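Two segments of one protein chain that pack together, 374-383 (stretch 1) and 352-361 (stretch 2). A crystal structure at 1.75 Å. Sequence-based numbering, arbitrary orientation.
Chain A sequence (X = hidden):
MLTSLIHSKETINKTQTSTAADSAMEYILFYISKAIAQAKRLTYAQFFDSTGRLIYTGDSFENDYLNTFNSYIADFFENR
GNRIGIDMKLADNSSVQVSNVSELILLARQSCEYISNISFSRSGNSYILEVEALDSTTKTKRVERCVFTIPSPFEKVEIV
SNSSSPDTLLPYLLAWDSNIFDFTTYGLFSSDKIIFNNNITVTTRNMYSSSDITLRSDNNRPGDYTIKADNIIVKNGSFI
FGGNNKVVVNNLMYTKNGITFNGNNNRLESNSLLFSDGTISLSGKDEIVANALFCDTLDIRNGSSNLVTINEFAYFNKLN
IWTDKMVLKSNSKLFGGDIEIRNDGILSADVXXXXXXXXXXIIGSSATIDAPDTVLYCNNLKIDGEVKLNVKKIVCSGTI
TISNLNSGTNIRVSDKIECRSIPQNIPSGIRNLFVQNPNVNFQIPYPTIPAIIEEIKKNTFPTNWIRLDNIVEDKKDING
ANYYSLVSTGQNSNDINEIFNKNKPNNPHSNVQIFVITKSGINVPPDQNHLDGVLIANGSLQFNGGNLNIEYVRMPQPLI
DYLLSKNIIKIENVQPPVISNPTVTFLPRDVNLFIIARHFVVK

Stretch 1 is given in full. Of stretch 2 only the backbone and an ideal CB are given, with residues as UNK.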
# COMPACT_ATOMS: atom_id res chain seq x y z
N THR A 374 -24.08 -6.47 -10.53
CA THR A 374 -23.65 -5.27 -9.79
C THR A 374 -24.61 -4.15 -10.01
O THR A 374 -25.06 -3.93 -11.18
CB THR A 374 -22.22 -4.87 -10.23
OG1 THR A 374 -21.33 -5.94 -10.01
CG2 THR A 374 -21.67 -3.57 -9.55
N VAL A 375 -24.82 -3.37 -8.92
CA VAL A 375 -25.48 -2.13 -9.00
C VAL A 375 -24.45 -0.99 -9.00
O VAL A 375 -23.57 -0.98 -8.13
CB VAL A 375 -26.46 -1.96 -7.82
CG1 VAL A 375 -27.22 -0.67 -7.95
CG2 VAL A 375 -27.40 -3.15 -7.75
N LEU A 376 -24.58 -0.05 -9.92
CA LEU A 376 -23.72 1.11 -10.01
C LEU A 376 -24.53 2.38 -9.74
O LEU A 376 -25.60 2.60 -10.37
CB LEU A 376 -23.02 1.18 -11.36
CG LEU A 376 -22.16 -0.09 -11.59
CD1 LEU A 376 -22.92 -1.09 -12.42
CD2 LEU A 376 -20.83 0.20 -12.22
N TYR A 377 -24.04 3.22 -8.83
CA TYR A 377 -24.63 4.49 -8.51
C TYR A 377 -23.65 5.60 -8.94
O TYR A 377 -22.48 5.56 -8.56
CB TYR A 377 -24.85 4.63 -6.96
CG TYR A 377 -25.76 3.66 -6.35
CD1 TYR A 377 -25.36 2.43 -5.96
CD2 TYR A 377 -27.09 4.01 -6.18
CE1 TYR A 377 -26.21 1.51 -5.41
CE2 TYR A 377 -27.97 3.12 -5.61
CZ TYR A 377 -27.55 1.90 -5.21
OH TYR A 377 -28.45 1.01 -4.68
N CYS A 378 -24.13 6.57 -9.71
CA CYS A 378 -23.38 7.73 -10.08
C CYS A 378 -24.18 9.02 -10.11
O CYS A 378 -25.43 9.02 -10.27
CB CYS A 378 -22.58 7.51 -11.40
SG CYS A 378 -23.70 7.31 -12.81
N ASN A 379 -23.46 10.15 -10.00
CA ASN A 379 -24.06 11.43 -10.27
C ASN A 379 -24.13 11.71 -11.78
O ASN A 379 -25.21 11.92 -12.33
CB ASN A 379 -23.33 12.54 -9.53
CG ASN A 379 -23.82 13.95 -9.99
OD1 ASN A 379 -25.02 14.14 -10.25
ND2 ASN A 379 -22.93 14.92 -9.99
N ASN A 380 -22.99 11.61 -12.48
CA ASN A 380 -23.00 11.76 -13.90
C ASN A 380 -22.45 10.51 -14.53
O ASN A 380 -21.45 9.95 -14.05
CB ASN A 380 -22.22 12.99 -14.34
CG ASN A 380 -22.86 14.28 -13.89
OD1 ASN A 380 -24.08 14.49 -14.00
ND2 ASN A 380 -22.01 15.21 -13.41
N LEU A 381 -23.08 10.09 -15.64
CA LEU A 381 -22.66 8.94 -16.45
C LEU A 381 -22.33 9.43 -17.83
O LEU A 381 -23.18 10.07 -18.46
CB LEU A 381 -23.76 7.97 -16.57
CG LEU A 381 -23.53 6.69 -17.44
CD1 LEU A 381 -22.38 5.92 -16.88
CD2 LEU A 381 -24.72 5.80 -17.48
N LYS A 382 -21.10 9.17 -18.32
CA LYS A 382 -20.69 9.47 -19.70
C LYS A 382 -20.32 8.19 -20.39
O LYS A 382 -19.51 7.43 -19.88
CB LYS A 382 -19.51 10.44 -19.77
CG LYS A 382 -19.05 10.77 -21.19
CD LYS A 382 -17.94 11.81 -21.13
CE LYS A 382 -17.40 12.18 -22.48
NZ LYS A 382 -18.38 12.83 -23.46
N ILE A 383 -20.98 7.89 -21.52
CA ILE A 383 -20.71 6.74 -22.37
C ILE A 383 -20.37 7.35 -23.77
O ILE A 383 -21.14 8.17 -24.30
CB ILE A 383 -21.90 5.82 -22.45
CG1 ILE A 383 -22.08 5.09 -21.12
CG2 ILE A 383 -21.71 4.78 -23.54
CD1 ILE A 383 -23.34 4.32 -21.04
N UNK A 352 -23.05 -9.60 -5.55
CA UNK A 352 -23.24 -8.72 -4.44
C UNK A 352 -22.47 -7.39 -4.37
O UNK A 352 -22.57 -6.64 -3.38
CB UNK A 352 -22.91 -9.52 -3.18
N UNK A 353 -21.68 -7.13 -5.38
CA UNK A 353 -20.88 -5.96 -5.44
C UNK A 353 -21.68 -4.72 -5.76
O UNK A 353 -22.74 -4.78 -6.43
CB UNK A 353 -19.77 -6.15 -6.47
N UNK A 354 -21.19 -3.58 -5.27
CA UNK A 354 -21.82 -2.30 -5.53
C UNK A 354 -20.70 -1.31 -5.84
O UNK A 354 -19.68 -1.34 -5.19
CB UNK A 354 -22.68 -1.84 -4.35
N UNK A 355 -20.96 -0.40 -6.77
CA UNK A 355 -20.05 0.65 -7.12
C UNK A 355 -20.71 1.98 -6.91
O UNK A 355 -21.87 2.18 -7.38
CB UNK A 355 -19.57 0.50 -8.56
N UNK A 356 -20.10 2.86 -6.09
CA UNK A 356 -20.50 4.25 -5.94
C UNK A 356 -19.50 5.23 -6.55
O UNK A 356 -18.30 5.09 -6.36
CB UNK A 356 -20.69 4.57 -4.46
N UNK A 357 -20.00 6.18 -7.28
CA UNK A 357 -19.22 7.20 -7.91
C UNK A 357 -19.91 8.52 -7.98
O UNK A 357 -21.13 8.70 -7.84
CB UNK A 357 -18.82 6.76 -9.32
N UNK A 358 -19.08 9.54 -8.09
CA UNK A 358 -19.50 10.87 -8.52
C UNK A 358 -19.63 10.82 -10.07
O UNK A 358 -20.70 10.52 -10.57
CB UNK A 358 -18.51 11.94 -8.06
N UNK A 359 -18.54 11.03 -10.83
CA UNK A 359 -18.56 10.84 -12.28
C UNK A 359 -18.16 9.45 -12.64
O UNK A 359 -17.22 8.89 -12.09
CB UNK A 359 -17.64 11.84 -12.98
N UNK A 360 -18.88 8.84 -13.58
CA UNK A 360 -18.52 7.52 -14.08
C UNK A 360 -18.41 7.65 -15.60
O UNK A 360 -19.41 8.00 -16.28
CB UNK A 360 -19.54 6.46 -13.67
N UNK A 361 -17.22 7.43 -16.15
CA UNK A 361 -17.01 7.63 -17.61
C UNK A 361 -16.54 6.34 -18.18
O UNK A 361 -15.63 5.74 -17.62
CB UNK A 361 -16.01 8.74 -17.91

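The two stretches run side by side as parallel strands, in register with an offset of 21 residues. Main-chain hydrogen bonds fix the backbone, so most choices rest on neighbours along each face.

Position 352 has phi/psi of 77/1, and nothing of stretch 1 lies within 5.5 Å of its ideal CB. Positive phi favours glycine. It is Gly352.

At position 353 the CB points sideways, 3.9 Å from Thr374 OG1. A serine or threonine could reach that hydroxyl. It is Thr353, chi1 p. Its OG1 lies 2.6 Å from Thr374 OG1, a hydroxyl pair at hydrogen-bonding distance.

Position 354 shares a face with Val375 and Tyr377. Its CB is 5.0 Å from Tyr377 CE1, so beta-branched, aliphatic or aromatic groups would suit. It is Val354, whose CG1 meets the edge of the Tyr377 ring, 3.7 Å from CE1.

Position 355 lies on the Leu376 face, its CB 3.9 Å from Leu376 CD2 and 4.7 Å from Thr374 CG2. Valine, isoleucine or leucine fits. It is Val355. Its CB packs on Leu376 CD2 (3.8 Å) and its CG2 on Thr374 CG2 (4.1 Å). Its N donates to Val375 O (3.0 Å).

Position 356 pairs with Tyr377. An aromatic could lie alongside that ring; a long aliphatic could also pack beside it. It is Tyr356, its CE1 3.5 Å from Tyr377 CD1. The rings are near parallel, at 15°, but slid apart, so they barely overlap.

Position 357 points sideways. Alanine, serine or cysteine would fit beside Cys378 CB. It is Ala357, its CB 4.3 Å from Cys378 CB.

Position 358 points away, with phi/psi of -79/-85. The Asn379 amide is within reach of asparagine or aspartate, perhaps glutamine. It is Asn358. Its OD1 accepts a weak bond from Asn379 ND2 (3.5 Å).

Position 359 sits beside Asn380, on the same face. Asparagine or aspartate could pair with its amide; threonine would suit simply as a strand residue. It is Asn359, with OD1 accepting from Asn380 ND2 (3.2 Å). The two Asn pairs thus form successive amide rungs.

Position 360 faces Cys378 CB (3.9 Å) and Leu381 CD1 (4.3 Å). Leucine, isoleucine or methionine would fill this apolar site. It is Leu360; its CD2 reaches Leu381 CD1 (3.9 Å) and Leu376 CD2 (4.3 Å).

Position 361 lies beside the aliphatic chain of Lys382, whose charge points elsewhere. Polar, acidic or aliphatic groups would suit. It is Asp361. Its OD2 approaches Lys382 CD (3.5 Å), without a salt bridge. Water 1 lies 2.6 Å from Asp361 OD1 and 3.2 Å from Asn380 O.

Stretch 2, residues 352-361: GTVVYANNLD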
# COMPACT_ATOMS: atom_id res chain seq x y z
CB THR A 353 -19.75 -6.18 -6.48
OG1 THR A 353 -20.29 -6.61 -7.75
CG2 THR A 353 -18.79 -7.22 -5.99
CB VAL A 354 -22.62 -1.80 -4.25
CG1 VAL A 354 -23.27 -0.48 -4.50
CG2 VAL A 354 -23.67 -2.83 -3.89
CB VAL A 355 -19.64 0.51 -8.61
CG1 VAL A 355 -18.88 1.79 -9.09
CG2 VAL A 355 -18.85 -0.73 -8.78
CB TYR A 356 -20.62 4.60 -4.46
CG TYR A 356 -21.60 3.75 -3.66
CD1 TYR A 356 -22.98 4.08 -3.60
CD2 TYR A 356 -21.17 2.67 -2.96
CE1 TYR A 356 -23.85 3.27 -2.86
CE2 TYR A 356 -22.02 1.93 -2.18
CZ TYR A 356 -23.36 2.22 -2.15
OH TYR A 356 -24.20 1.44 -1.43
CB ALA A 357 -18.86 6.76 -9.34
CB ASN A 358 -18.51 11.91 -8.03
CG ASN A 358 -18.89 13.29 -8.44
OD1 ASN A 358 -20.06 13.61 -8.48
ND2 ASN A 358 -17.91 14.12 -8.74
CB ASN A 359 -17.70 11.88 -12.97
CG ASN A 359 -18.20 13.28 -12.69
OD1 ASN A 359 -19.42 13.53 -12.66
ND2 ASN A 359 -17.30 14.17 -12.39
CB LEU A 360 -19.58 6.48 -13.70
CG LEU A 360 -19.38 5.11 -14.36
CD1 LEU A 360 -18.02 4.46 -14.10
CD2 LEU A 360 -20.45 4.13 -14.04
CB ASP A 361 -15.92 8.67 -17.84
CG ASP A 361 -16.32 10.11 -17.56
OD1 ASP A 361 -17.03 10.37 -16.57
OD2 ASP A 361 -15.88 11.03 -18.35
O HOH W 1 -19.39 11.43 -16.04
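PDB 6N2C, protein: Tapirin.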